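Local coordinates for period circadian protein homolog 2 (PDB 3GDI) that is a circadian clock protein with tandem PAS domains, probably acting in transcriptional regulation through PAS-mediated protein interactions, at residues 246-251 with 260-265; 215-220 with 301-306; 167-172 with 264-269. All coordinates share one frame; numbering follows the deposited sequence.

Interaction 1: 246-251 with 260-265; sequences TSWSSF and SFIIGR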
ATOM      1  N   THR A 246      15.714  17.895  -5.598  1.00 46.45           N
ATOM      2  CA  THR A 246      14.323  17.541  -5.430  1.00 45.95           C
ATOM      3  C   THR A 246      13.304  18.641  -5.539  1.00 44.60           C
ATOM      4  O   THR A 246      13.561  19.793  -5.209  1.00 45.44           O
ATOM      5  CB  THR A 246      14.119  16.854  -4.072  1.00 47.52           C
ATOM      6  OG1 THR A 246      14.982  15.710  -3.980  1.00 47.89           O
ATOM      7  CG2 THR A 246      12.675  16.416  -3.909  1.00 47.27           C
ATOM      8  N   SER A 247      12.130  18.250  -6.009  1.00 43.05           N
ATOM      9  CA  SER A 247      10.995  19.144  -6.138  1.00 42.97           C
ATOM     10  C   SER A 247       9.934  18.523  -5.222  1.00 41.40           C
ATOM     11  O   SER A 247       9.595  17.354  -5.368  1.00 40.23           O
ATOM     12  CB  SER A 247      10.506  19.172  -7.579  1.00 41.95           C
ATOM     13  OG  SER A 247       9.172  19.648  -7.636  1.00 48.15           O
ATOM     14  N   TRP A 248       9.427  19.299  -4.273  1.00 38.45           N
ATOM     15  CA  TRP A 248       8.441  18.786  -3.334  1.00 39.22           C
ATOM     16  C   TRP A 248       7.022  19.324  -3.514  1.00 40.94           C
ATOM     17  O   TRP A 248       6.823  20.493  -3.845  1.00 40.35           O
ATOM     18  CB  TRP A 248       8.888  19.061  -1.899  1.00 36.76           C
ATOM     19  CG  TRP A 248      10.146  18.357  -1.501  1.00 35.16           C
ATOM     20  CD1 TRP A 248      11.400  18.895  -1.425  1.00 32.06           C
ATOM     21  CD2 TRP A 248      10.282  16.964  -1.154  1.00 34.77           C
ATOM     22  NE1 TRP A 248      12.308  17.926  -1.053  1.00 33.65           N
ATOM     23  CE2 TRP A 248      11.649  16.732  -0.885  1.00 33.33           C
ATOM     24  CE3 TRP A 248       9.379  15.891  -1.053  1.00 33.78           C
ATOM     25  CZ2 TRP A 248      12.138  15.472  -0.525  1.00 33.73           C
ATOM     26  CZ3 TRP A 248       9.863  14.640  -0.698  1.00 32.12           C
ATOM     27  CH2 TRP A 248      11.233  14.441  -0.438  1.00 34.37           C
ATOM     28  N   SER A 249       6.040  18.454  -3.276  1.00 40.88           N
ATOM     29  CA  SER A 249       4.635  18.825  -3.388  1.00 40.95           C
ATOM     30  C   SER A 249       3.763  17.966  -2.458  1.00 41.54           C
ATOM     31  O   SER A 249       4.253  17.039  -1.805  1.00 40.75           O
ATOM     32  CB  SER A 249       4.170  18.669  -4.833  1.00 43.22           C
ATOM     33  OG  SER A 249       2.940  19.347  -5.031  1.00 46.91           O
ATOM     34  N   SER A 250       2.472  18.272  -2.386  1.00 40.13           N
ATOM     35  CA  SER A 250       1.590  17.499  -1.523  1.00 38.31           C
ATOM     36  C   SER A 250       0.209  17.350  -2.115  1.00 37.95           C
ATOM     37  O   SER A 250      -0.202  18.145  -2.955  1.00 38.72           O
ATOM     38  CB  SER A 250       1.458  18.176  -0.157  1.00 37.32           C
ATOM     39  OG  SER A 250       1.033  19.515  -0.308  1.00 37.22           O
ATOM     40  N   PHE A 251      -0.495  16.306  -1.693  1.00 35.94           N
ATOM     41  CA  PHE A 251      -1.861  16.104  -2.128  1.00 36.23           C
ATOM     42  C   PHE A 251      -2.691  16.491  -0.906  1.00 37.56           C
ATOM     43  O   PHE A 251      -2.515  15.924   0.169  1.00 37.62           O
ATOM     44  CB  PHE A 251      -2.111  14.645  -2.522  1.00 34.95           C
ATOM     45  CG  PHE A 251      -1.433  14.234  -3.810  1.00 35.93           C
ATOM     46  CD1 PHE A 251      -1.352  15.121  -4.886  1.00 36.70           C
ATOM     47  CD2 PHE A 251      -0.903  12.956  -3.960  1.00 33.96           C
ATOM     48  CE1 PHE A 251      -0.759  14.736  -6.099  1.00 36.30           C
ATOM     49  CE2 PHE A 251      -0.309  12.560  -5.159  1.00 36.45           C
ATOM     50  CZ  PHE A 251      -0.236  13.452  -6.234  1.00 34.62           C
ATOM     51  N   SER A 260      -2.712  14.551   2.724  1.00 38.51           N
ATOM     52  CA  SER A 260      -2.842  13.093   2.697  1.00 37.18           C
ATOM     53  C   SER A 260      -1.544  12.402   2.250  1.00 38.64           C
ATOM     54  O   SER A 260      -1.232  11.306   2.721  1.00 39.32           O
ATOM     55  CB  SER A 260      -3.965  12.665   1.760  1.00 38.94           C
ATOM     56  OG  SER A 260      -5.209  13.190   2.163  1.00 41.96           O
ATOM     57  N   PHE A 261      -0.807  13.029   1.332  1.00 35.64           N
ATOM     58  CA  PHE A 261       0.457  12.483   0.837  1.00 35.59           C
ATOM     59  C   PHE A 261       1.458  13.599   0.547  1.00 36.23           C
ATOM     60  O   PHE A 261       1.077  14.728   0.271  1.00 35.60           O
ATOM     61  CB  PHE A 261       0.285  11.736  -0.492  1.00 35.79           C
ATOM     62  CG  PHE A 261      -0.707  10.629  -0.460  1.00 35.14           C
ATOM     63  CD1 PHE A 261      -2.019  10.848  -0.861  1.00 32.52           C
ATOM     64  CD2 PHE A 261      -0.320   9.347  -0.071  1.00 36.11           C
ATOM     65  CE1 PHE A 261      -2.935   9.812  -0.881  1.00 35.35           C
ATOM     66  CE2 PHE A 261      -1.231   8.291  -0.086  1.00 34.83           C
ATOM     67  CZ  PHE A 261      -2.541   8.519  -0.489  1.00 34.26           C
ATOM     68  N   ILE A 262       2.740  13.259   0.582  1.00 37.04           N
ATOM     69  CA  ILE A 262       3.807  14.197   0.256  1.00 37.74           C
ATOM     70  C   ILE A 262       4.449  13.522  -0.943  1.00 39.77           C
ATOM     71  O   ILE A 262       4.810  12.353  -0.843  1.00 40.93           O
ATOM     72  CB  ILE A 262       4.876  14.265   1.352  1.00 39.55           C
ATOM     73  CG1 ILE A 262       4.256  14.700   2.687  1.00 38.59           C
ATOM     74  CG2 ILE A 262       5.990  15.212   0.915  1.00 37.33           C
ATOM     75  CD1 ILE A 262       3.960  16.187   2.767  1.00 41.06           C
ATOM     76  N   ILE A 263       4.574  14.221  -2.070  1.00 40.19           N
ATOM     77  CA  ILE A 263       5.193  13.635  -3.257  1.00 40.15           C
ATOM     78  C   ILE A 263       6.455  14.361  -3.654  1.00 40.67           C
ATOM     79  O   ILE A 263       6.495  15.589  -3.661  1.00 42.37           O
ATOM     80  CB  ILE A 263       4.270  13.662  -4.463  1.00 41.36           C
ATOM     81  CG1 ILE A 263       3.601  15.029  -4.564  1.00 43.83           C
ATOM     82  CG2 ILE A 263       3.271  12.549  -4.363  1.00 47.75           C
ATOM     83  CD1 ILE A 263       2.592  15.142  -5.693  1.00 44.91           C
ATOM     84  N   GLY A 264       7.486  13.598  -3.997  1.00 40.03           N
ATOM     85  CA  GLY A 264       8.740  14.197  -4.399  1.00 37.23           C
ATOM     86  C   GLY A 264       9.175  13.679  -5.755  1.00 39.24           C
ATOM     87  O   GLY A 264       8.998  12.506  -6.074  1.00 38.43           O
ATOM     88  N   ARG A 265       9.734  14.566  -6.570  1.00 40.64           N
ATOM     89  CA  ARG A 265      10.215  14.190  -7.891  1.00 41.11           C
ATOM     90  C   ARG A 265      11.697  14.445  -7.831  1.00 40.45           C
ATOM     91  O   ARG A 265      12.128  15.590  -7.782  1.00 41.44           O
ATOM     92  CB  ARG A 265       9.590  15.064  -8.968  1.00 42.10           C
ATOM     93  CG  ARG A 265       9.990  14.630 -10.356  1.00 44.56           C
ATOM     94  CD  ARG A 265       9.416  15.534 -11.386  1.00 46.48           C
ATOM     95  NE  ARG A 265       9.295  14.861 -12.669  1.00 50.54           N
ATOM     96  CZ  ARG A 265      10.170  14.981 -13.658  1.00 52.04           C
ATOM     97  NH1 ARG A 265      11.239  15.753 -13.503  1.00 49.60           N
ATOM     98  NH2 ARG A 265       9.965  14.336 -14.804  1.00 51.53           N
TER
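Ile263 reaches over the ring of Phe251 in the beta hairpin formed by strands 241-252 and 259-268, which run antiparallel as neighbours in the sheet of the C-terminal PAS fold. From CB of Ile263 the two branches part. CG1 lies between the backbone N and the carbonyl carbon (chi1 45°), and there it rests against Ser249, 3.7 Å from Ser249 CB. CG2 meets Phe251 CE2 at 3.7 Å. The tip, Ile263 CD1, comes to 3.3 Å from Phe251 CZ and stands 30° off the ring normal, a CH-pi contact over the face. The side chains of Ile263 and Phe251 cross at about a right angle. On the same face of the sheet, Phe261 CD1 lies at the edge of the Phe251 ring, in its plane. This face is also a dimer surface: Phe261 stacks on Phe261 of the second subunit, and Phe251 meets its counterpart there with the planes nearly parallel.

Main-chain bonds pair Ser247 with Arg265 and Ser249 with Ile263, while Ser249 OG is held by Gly224 O. At the far end both Ser260 and Phe261 face Phe251, a classic beta bulge: Phe251 N bonds to Phe261 O at 3.0 Å, and Ser260 N to Phe251 O at 2.9 Å.

On the other face, Trp248 lies across the neighbouring strand, its benzo ring next to a residue without a side chain; Trp248 CE3 is 3.8 Å from Gly264 CA. Helix 209-221 packs here through Ile215 and Ile219. Beside the indole, Ile262 fills the next position, its CG2 lying 4.0 Å from Trp248 CE3.

Interaction 2: 215-220 with 301-306; sequences IHKKIL and HRLLMQ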
ATOM      1  N   ILE A 215      11.700  21.293   5.255  1.00 48.05           N
ATOM      2  CA  ILE A 215      11.094  20.993   3.979  1.00 45.40           C
ATOM      3  C   ILE A 215       9.600  20.796   4.149  1.00 45.32           C
ATOM      4  O   ILE A 215       8.815  21.305   3.360  1.00 44.73           O
ATOM      5  CB  ILE A 215      11.743  19.752   3.354  1.00 44.24           C
ATOM      6  CG1 ILE A 215      13.159  20.111   2.911  1.00 45.60           C
ATOM      7  CG2 ILE A 215      10.928  19.261   2.180  1.00 37.94           C
ATOM      8  CD1 ILE A 215      14.074  18.910   2.712  1.00 51.38           C
ATOM      9  N   HIS A 216       9.187  20.076   5.183  1.00 46.27           N
ATOM     10  CA  HIS A 216       7.757  19.878   5.352  1.00 48.16           C
ATOM     11  C   HIS A 216       7.032  21.168   5.711  1.00 48.43           C
ATOM     12  O   HIS A 216       5.908  21.390   5.263  1.00 47.75           O
ATOM     13  CB  HIS A 216       7.482  18.764   6.363  1.00 49.36           C
ATOM     14  CG  HIS A 216       7.840  17.407   5.847  1.00 50.10           C
ATOM     15  ND1 HIS A 216       9.144  16.997   5.676  1.00 52.83           N
ATOM     16  CD2 HIS A 216       7.067  16.405   5.366  1.00 51.77           C
ATOM     17  CE1 HIS A 216       9.160  15.806   5.108  1.00 51.52           C
ATOM     18  NE2 HIS A 216       7.912  15.424   4.906  1.00 52.91           N
ATOM     19  N   LYS A 217       7.682  22.031   6.487  1.00 50.40           N
ATOM     20  CA  LYS A 217       7.082  23.312   6.853  1.00 51.68           C
ATOM     21  C   LYS A 217       6.782  24.110   5.587  1.00 51.85           C
ATOM     22  O   LYS A 217       5.721  24.722   5.468  1.00 49.74           O
ATOM     23  CB  LYS A 217       8.020  24.114   7.755  1.00 51.82           C
ATOM     24  CG  LYS A 217       8.253  23.459   9.094  1.00 54.97           C
ATOM     25  CD  LYS A 217       8.757  24.446  10.131  1.00 58.26           C
ATOM     26  CE  LYS A 217       8.691  23.828  11.527  1.00 60.29           C
ATOM     27  NZ  LYS A 217       9.188  24.756  12.578  1.00 62.14           N
ATOM     28  N   LYS A 218       7.712  24.099   4.638  1.00 51.91           N
ATOM     29  CA  LYS A 218       7.486  24.822   3.400  1.00 54.26           C
ATOM     30  C   LYS A 218       6.420  24.118   2.568  1.00 54.39           C
ATOM     31  O   LYS A 218       5.639  24.769   1.877  1.00 55.35           O
ATOM     32  CB  LYS A 218       8.773  24.937   2.580  1.00 55.42           C
ATOM     33  CG  LYS A 218       9.888  25.699   3.275  1.00 61.65           C
ATOM     34  CD  LYS A 218      11.079  25.933   2.334  1.00 66.29           C
ATOM     35  CE  LYS A 218      12.283  26.557   3.059  1.00 66.57           C
ATOM     36  NZ  LYS A 218      11.977  27.880   3.678  1.00 69.17           N
ATOM     37  N   ILE A 219       6.383  22.790   2.635  1.00 53.49           N
ATOM     38  CA  ILE A 219       5.409  22.036   1.854  1.00 52.55           C
ATOM     39  C   ILE A 219       3.966  22.372   2.192  1.00 52.89           C
ATOM     40  O   ILE A 219       3.168  22.621   1.296  1.00 50.79           O
ATOM     41  CB  ILE A 219       5.594  20.512   2.017  1.00 52.03           C
ATOM     42  CG1 ILE A 219       6.886  20.065   1.330  1.00 50.61           C
ATOM     43  CG2 ILE A 219       4.405  19.778   1.424  1.00 49.59           C
ATOM     44  CD1 ILE A 219       7.155  18.581   1.462  1.00 51.15           C
ATOM     45  N   LEU A 220       3.608  22.379   3.469  1.00 53.61           N
ATOM     46  CA  LEU A 220       2.226  22.683   3.782  1.00 57.31           C
ATOM     47  C   LEU A 220       2.005  24.181   3.634  1.00 58.92           C
ATOM     48  O   LEU A 220       0.885  24.635   3.397  1.00 59.27           O
ATOM     49  CB  LEU A 220       1.843  22.188   5.186  1.00 59.19           C
ATOM     50  CG  LEU A 220       2.148  23.017   6.431  1.00 60.36           C
ATOM     51  CD1 LEU A 220       1.489  22.351   7.636  1.00 59.49           C
ATOM     52  CD2 LEU A 220       3.645  23.141   6.619  1.00 59.62           C
ATOM     53  N   HIS A 301       5.152  14.521  11.611  1.00 52.84           N
ATOM     54  CA  HIS A 301       3.774  14.051  11.552  1.00 54.88           C
ATOM     55  C   HIS A 301       2.866  15.041  12.280  1.00 55.84           C
ATOM     56  O   HIS A 301       1.789  15.377  11.802  1.00 53.75           O
ATOM     57  CB  HIS A 301       3.656  12.677  12.209  1.00 55.07           C
ATOM     58  CG  HIS A 301       2.365  11.979  11.920  1.00 55.96           C
ATOM     59  ND1 HIS A 301       2.019  10.778  12.502  1.00 57.86           N
ATOM     60  CD2 HIS A 301       1.346  12.298  11.086  1.00 55.91           C
ATOM     61  CE1 HIS A 301       0.846  10.386  12.039  1.00 55.99           C
ATOM     62  NE2 HIS A 301       0.415  11.291  11.179  1.00 56.51           N
ATOM     63  N   ARG A 302       3.312  15.498  13.446  1.00 58.43           N
ATOM     64  CA  ARG A 302       2.557  16.462  14.234  1.00 60.84           C
ATOM     65  C   ARG A 302       2.264  17.666  13.347  1.00 59.53           C
ATOM     66  O   ARG A 302       1.131  18.127  13.256  1.00 61.57           O
ATOM     67  CB  ARG A 302       3.369  16.909  15.454  1.00 65.57           C
ATOM     68  CG  ARG A 302       2.618  17.871  16.368  1.00 73.82           C
ATOM     69  CD  ARG A 302       3.516  18.500  17.442  1.00 80.57           C
ATOM     70  NE  ARG A 302       2.730  19.318  18.372  1.00 86.83           N
ATOM     71  CZ  ARG A 302       3.236  20.098  19.327  1.00 89.18           C
ATOM     72  NH1 ARG A 302       4.551  20.190  19.507  1.00 89.97           N
ATOM     73  NH2 ARG A 302       2.417  20.791  20.113  1.00 89.84           N
ATOM     74  N   LEU A 303       3.300  18.162  12.686  1.00 57.76           N
ATOM     75  CA  LEU A 303       3.177  19.310  11.795  1.00 57.01           C
ATOM     76  C   LEU A 303       2.121  19.106  10.690  1.00 55.44           C
ATOM     77  O   LEU A 303       1.290  19.977  10.447  1.00 54.48           O
ATOM     78  CB  LEU A 303       4.536  19.597  11.153  1.00 57.54           C
ATOM     79  CG  LEU A 303       4.651  20.891  10.353  1.00 60.96           C
ATOM     80  CD1 LEU A 303       4.700  22.054  11.334  1.00 61.51           C
ATOM     81  CD2 LEU A 303       5.900  20.878   9.479  1.00 61.45           C
ATOM     82  N   LEU A 304       2.162  17.955  10.028  1.00 53.48           N
ATOM     83  CA  LEU A 304       1.233  17.655   8.945  1.00 52.17           C
ATOM     84  C   LEU A 304      -0.206  17.386   9.378  1.00 52.86           C
ATOM     85  O   LEU A 304      -1.068  17.120   8.541  1.00 51.67           O
ATOM     86  CB  LEU A 304       1.730  16.457   8.123  1.00 50.50           C
ATOM     87  CG  LEU A 304       2.922  16.535   7.156  1.00 47.18           C
ATOM     88  CD1 LEU A 304       3.105  17.933   6.614  1.00 44.82           C
ATOM     89  CD2 LEU A 304       4.157  16.086   7.869  1.00 44.85           C
ATOM     90  N   MET A 305      -0.473  17.438  10.674  1.00 54.62           N
ATOM     91  CA  MET A 305      -1.829  17.198  11.152  1.00 56.04           C
ATOM     92  C   MET A 305      -2.671  18.469  11.048  1.00 56.88           C
ATOM     93  O   MET A 305      -3.885  18.420  11.161  1.00 58.45           O
ATOM     94  CB  MET A 305      -1.807  16.724  12.604  1.00 58.33           C
ATOM     95  CG  MET A 305      -1.242  15.327  12.824  1.00 61.91           C
ATOM     96  SD  MET A 305      -2.474  14.037  12.563  1.00 70.24           S
ATOM     97  CE  MET A 305      -2.075  13.488  10.845  1.00 66.24           C
ATOM     98  N   GLN A 306      -2.033  19.612  10.833  1.00 58.36           N
ATOM     99  CA  GLN A 306      -2.776  20.864  10.738  1.00 59.61           C
ATOM    100  C   GLN A 306      -3.403  21.102   9.376  1.00 60.31           C
ATOM    101  O   GLN A 306      -2.777  20.869   8.342  1.00 58.27           O
ATOM    102  CB  GLN A 306      -1.882  22.058  11.081  1.00 60.35           C
ATOM    103  CG  GLN A 306      -1.349  22.029  12.502  1.00 66.41           C
ATOM    104  CD  GLN A 306      -2.418  21.643  13.516  1.00 69.16           C
ATOM    105  OE1 GLN A 306      -3.448  22.315  13.637  1.00 71.46           O
ATOM    106  NE2 GLN A 306      -2.181  20.553  14.246  1.00 68.44           N
TER
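His216 ND1 is tied to Met212 O one turn back in helix 209-221, and His216 NE2 bonds to His171 NE2 on the sheet; with both nitrogens held, the imidazole has little freedom to turn, and its CD2 meets Leu304 CD2 at 3.9 Å. The contact joins the long helix of the C-terminal PAS fold to the end of helix 291-303, which follows the last strand of the PAS sheet. Between the segments themselves it rests on apolar packing.

Leu303 is the main wedge. Its CG is anti to the backbone N (chi1 -171°), and beyond it CD2 is set into the helix surface between His216 and Lys217. Leu303 CD2 lies 3.5 Å from Lys217 CG. The same methyl also approaches Lys217 N, at 3.7 Å, and His216 CB on the preceding residue. The Lys217 side chain passes Leu303 at about a right angle and continues extended beyond CG. A turn further along the helix, Leu220 brings its CD1 up to the backbone of the partner segment.

Leu303 also begins a type I beta turn that runs to Gln306; the Gln306 N to Leu303 O bond, at 3.4 Å, is weak. Leu304 also touches Pro173, and Leu220 touches Val308 and Ile259. The carbonyl that opens the turn has a methyl against it: Leu220 CD1 stands 3.7 Å from Leu303 O.

Interaction 3: 167-172 with 264-269; sequences FTTTHT and GRHKVR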
ATOM      1  N   PHE A 167      13.203   9.944 -10.635  1.00 42.12           N
ATOM      2  CA  PHE A 167      12.279   9.004 -10.012  1.00 43.91           C
ATOM      3  C   PHE A 167      11.455   9.761  -8.964  1.00 43.92           C
ATOM      4  O   PHE A 167      11.853  10.836  -8.510  1.00 43.19           O
ATOM      5  CB  PHE A 167      13.025   7.829  -9.372  1.00 38.70           C
ATOM      6  CG  PHE A 167      13.799   8.195  -8.160  1.00 37.95           C
ATOM      7  CD1 PHE A 167      15.063   8.755  -8.272  1.00 40.60           C
ATOM      8  CD2 PHE A 167      13.275   7.960  -6.900  1.00 38.63           C
ATOM      9  CE1 PHE A 167      15.810   9.076  -7.137  1.00 42.23           C
ATOM     10  CE2 PHE A 167      14.000   8.273  -5.754  1.00 40.08           C
ATOM     11  CZ  PHE A 167      15.275   8.834  -5.869  1.00 42.42           C
ATOM     12  N   THR A 168      10.300   9.218  -8.598  1.00 45.11           N
ATOM     13  CA  THR A 168       9.465   9.878  -7.604  1.00 47.58           C
ATOM     14  C   THR A 168       9.179   8.994  -6.397  1.00 46.40           C
ATOM     15  O   THR A 168       9.251   7.775  -6.470  1.00 46.21           O
ATOM     16  CB  THR A 168       8.113  10.321  -8.191  1.00 49.67           C
ATOM     17  OG1 THR A 168       7.276   9.173  -8.364  1.00 54.07           O
ATOM     18  CG2 THR A 168       8.306  10.997  -9.546  1.00 53.07           C
ATOM     19  N   THR A 169       8.866   9.634  -5.279  1.00 46.93           N
ATOM     20  CA  THR A 169       8.539   8.936  -4.052  1.00 43.56           C
ATOM     21  C   THR A 169       7.305   9.605  -3.469  1.00 43.80           C
ATOM     22  O   THR A 169       7.092  10.812  -3.646  1.00 40.95           O
ATOM     23  CB  THR A 169       9.660   9.043  -3.024  1.00 44.67           C
ATOM     24  OG1 THR A 169       9.891  10.423  -2.726  1.00 46.88           O
ATOM     25  CG2 THR A 169      10.933   8.413  -3.545  1.00 43.28           C
ATOM     26  N   THR A 170       6.496   8.812  -2.778  1.00 42.67           N
ATOM     27  CA  THR A 170       5.286   9.310  -2.140  1.00 41.83           C
ATOM     28  C   THR A 170       5.288   8.829  -0.696  1.00 41.13           C
ATOM     29  O   THR A 170       5.682   7.707  -0.425  1.00 45.60           O
ATOM     30  CB  THR A 170       4.030   8.755  -2.831  1.00 41.21           C
ATOM     31  OG1 THR A 170       4.043   9.137  -4.209  1.00 43.23           O
ATOM     32  CG2 THR A 170       2.759   9.298  -2.174  1.00 39.64           C
ATOM     33  N   HIS A 171       4.890   9.675   0.237  1.00 40.08           N
ATOM     34  CA  HIS A 171       4.816   9.237   1.616  1.00 39.87           C
ATOM     35  C   HIS A 171       3.651   9.859   2.384  1.00 40.55           C
ATOM     36  O   HIS A 171       3.164  10.937   2.045  1.00 42.55           O
ATOM     37  CB  HIS A 171       6.157   9.415   2.362  1.00 39.01           C
ATOM     38  CG  HIS A 171       6.632  10.830   2.528  1.00 39.55           C
ATOM     39  ND1 HIS A 171       7.509  11.431   1.647  1.00 38.12           N
ATOM     40  CD2 HIS A 171       6.478  11.702   3.552  1.00 38.89           C
ATOM     41  CE1 HIS A 171       7.881  12.604   2.123  1.00 36.52           C
ATOM     42  NE2 HIS A 171       7.271  12.794   3.281  1.00 39.16           N
ATOM     43  N   THR A 172       3.168   9.132   3.382  1.00 38.97           N
ATOM     44  CA  THR A 172       2.062   9.593   4.199  1.00 36.80           C
ATOM     45  C   THR A 172       2.578  10.559   5.260  1.00 36.55           C
ATOM     46  O   THR A 172       3.785  10.703   5.456  1.00 36.96           O
ATOM     47  CB  THR A 172       1.327   8.394   4.866  1.00 36.60           C
ATOM     48  OG1 THR A 172       2.275   7.378   5.215  1.00 38.04           O
ATOM     49  CG2 THR A 172       0.292   7.806   3.927  1.00 32.76           C
ATOM     50  N   GLY A 264       7.486  13.598  -3.997  1.00 40.03           N
ATOM     51  CA  GLY A 264       8.740  14.197  -4.399  1.00 37.23           C
ATOM     52  C   GLY A 264       9.175  13.679  -5.755  1.00 39.24           C
ATOM     53  O   GLY A 264       8.998  12.506  -6.074  1.00 38.43           O
ATOM     54  N   ARG A 265       9.734  14.566  -6.570  1.00 40.64           N
ATOM     55  CA  ARG A 265      10.215  14.190  -7.891  1.00 41.11           C
ATOM     56  C   ARG A 265      11.697  14.445  -7.831  1.00 40.45           C
ATOM     57  O   ARG A 265      12.128  15.590  -7.782  1.00 41.44           O
ATOM     58  CB  ARG A 265       9.590  15.064  -8.968  1.00 42.10           C
ATOM     59  CG  ARG A 265       9.990  14.630 -10.356  1.00 44.56           C
ATOM     60  CD  ARG A 265       9.416  15.534 -11.386  1.00 46.48           C
ATOM     61  NE  ARG A 265       9.295  14.861 -12.669  1.00 50.54           N
ATOM     62  CZ  ARG A 265      10.170  14.981 -13.658  1.00 52.04           C
ATOM     63  NH1 ARG A 265      11.239  15.753 -13.503  1.00 49.60           N
ATOM     64  NH2 ARG A 265       9.965  14.336 -14.804  1.00 51.53           N
ATOM     65  N   HIS A 266      12.475  13.374  -7.850  1.00 41.53           N
ATOM     66  CA  HIS A 266      13.912  13.489  -7.720  1.00 43.26           C
ATOM     67  C   HIS A 266      14.748  13.344  -8.971  1.00 44.79           C
ATOM     68  O   HIS A 266      14.431  12.570  -9.868  1.00 45.32           O
ATOM     69  CB  HIS A 266      14.392  12.471  -6.691  1.00 44.77           C
ATOM     70  CG  HIS A 266      13.569  12.453  -5.444  1.00 45.71           C
ATOM     71  ND1 HIS A 266      12.659  11.456  -5.169  1.00 46.44           N
ATOM     72  CD2 HIS A 266      13.484  13.333  -4.420  1.00 45.11           C
ATOM     73  CE1 HIS A 266      12.048  11.724  -4.028  1.00 45.39           C
ATOM     74  NE2 HIS A 266      12.531  12.857  -3.554  1.00 45.48           N
ATOM     75  N   LYS A 267      15.836  14.098  -9.005  1.00 46.88           N
ATOM     76  CA  LYS A 267      16.768  14.053 -10.116  1.00 48.05           C
ATOM     77  C   LYS A 267      18.113  13.783  -9.474  1.00 48.07           C
ATOM     78  O   LYS A 267      18.590  14.578  -8.655  1.00 44.60           O
ATOM     79  CB  LYS A 267      16.782  15.393 -10.850  1.00 52.25           C
ATOM     80  CG  LYS A 267      17.220  15.291 -12.303  1.00 58.50           C
ATOM     81  CD  LYS A 267      18.654  15.777 -12.509  1.00 63.77           C
ATOM     82  CE  LYS A 267      18.745  17.302 -12.406  1.00 65.55           C
ATOM     83  NZ  LYS A 267      20.155  17.790 -12.381  1.00 68.12           N
ATOM     84  N   VAL A 268      18.710  12.643  -9.805  1.00 47.83           N
ATOM     85  CA  VAL A 268      20.002  12.322  -9.232  1.00 50.83           C
ATOM     86  C   VAL A 268      21.059  13.068 -10.015  1.00 52.76           C
ATOM     87  O   VAL A 268      21.317  12.788 -11.183  1.00 55.80           O
ATOM     88  CB  VAL A 268      20.278  10.781  -9.206  1.00 50.62           C
ATOM     89  CG1 VAL A 268      19.217  10.043  -9.976  1.00 50.79           C
ATOM     90  CG2 VAL A 268      21.667  10.472  -9.730  1.00 47.95           C
ATOM     91  N   ARG A 269      21.648  14.054  -9.353  1.00 54.91           N
ATOM     92  CA  ARG A 269      22.664  14.890  -9.957  1.00 56.62           C
ATOM     93  C   ARG A 269      24.040  14.229  -9.856  1.00 56.29           C
ATOM     94  O   ARG A 269      24.909  14.447 -10.708  1.00 57.34           O
ATOM     95  CB  ARG A 269      22.668  16.248  -9.266  1.00 58.12           C
ATOM     96  CG  ARG A 269      23.230  17.370 -10.113  1.00 62.97           C
ATOM     97  CD  ARG A 269      23.226  18.654  -9.313  1.00 64.50           C
ATOM     98  NE  ARG A 269      23.995  18.495  -8.081  1.00 64.80           N
ATOM     99  CZ  ARG A 269      23.796  19.223  -6.991  1.00 66.25           C
ATOM    100  NH1 ARG A 269      22.850  20.152  -6.986  1.00 67.68           N
ATOM    101  NH2 ARG A 269      24.543  19.033  -5.911  1.00 67.39           N
TER
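Two neighbouring antiparallel strands, 166-171 and 259-268, meet where Phe167 pairs with His266 and Thr169 with Gly264. Each is a hydrogen-bonded pair: His266 N reaches Phe167 O at 2.7 Å, with Phe167 N returning to His266 O, and Gly264 N reaches Thr169 O at 2.8 Å, with Thr169 N returning to Gly264 O. Phe167 CG lies between the backbone N and the carbonyl carbon (chi1 70°), and its ring reaches across to the partner strand. His266 CB stands over one face, 4.0 Å from the centroid of the Phe167 ring and 22° off its normal, a CH-pi contact. These are the first and last strands of the five-stranded PAS sheet, side by side despite their separation in sequence. Leu187 and Leu188 of helix 184-188 also pack on the Phe167 ring, while His266 meets Trp248 edge-to-face. An alanine in place of Phe167 would probably leave His266 CB without its aromatic cover and open a gap between the sheet and helix 184-188. On the opposite face, Thr168 CG2 lies 4.1 Å from Arg265 CG. Between the backbones, Thr168 CA makes a CA-H...O contact with Gly264 O at 3.1 Å.

How the interactions relate
Along the chain, strand 166-171 comes first of these elements, and interaction 3 closes a long loop by bringing it beside strand 259-268. Helix 209-221 lies within that loop, but its partner follows the last strand, so interaction 2 crosses interaction 3. Interaction 1 closes the short hairpin between 246-251 and 260-265, entirely within the span of interaction 2, and shares Gly264 and Arg265 with interaction 3. Strand 259-268 therefore has a neighbour on either side. The helix of interaction 2 packs on one face of the sheet that interactions 1 and 3 build.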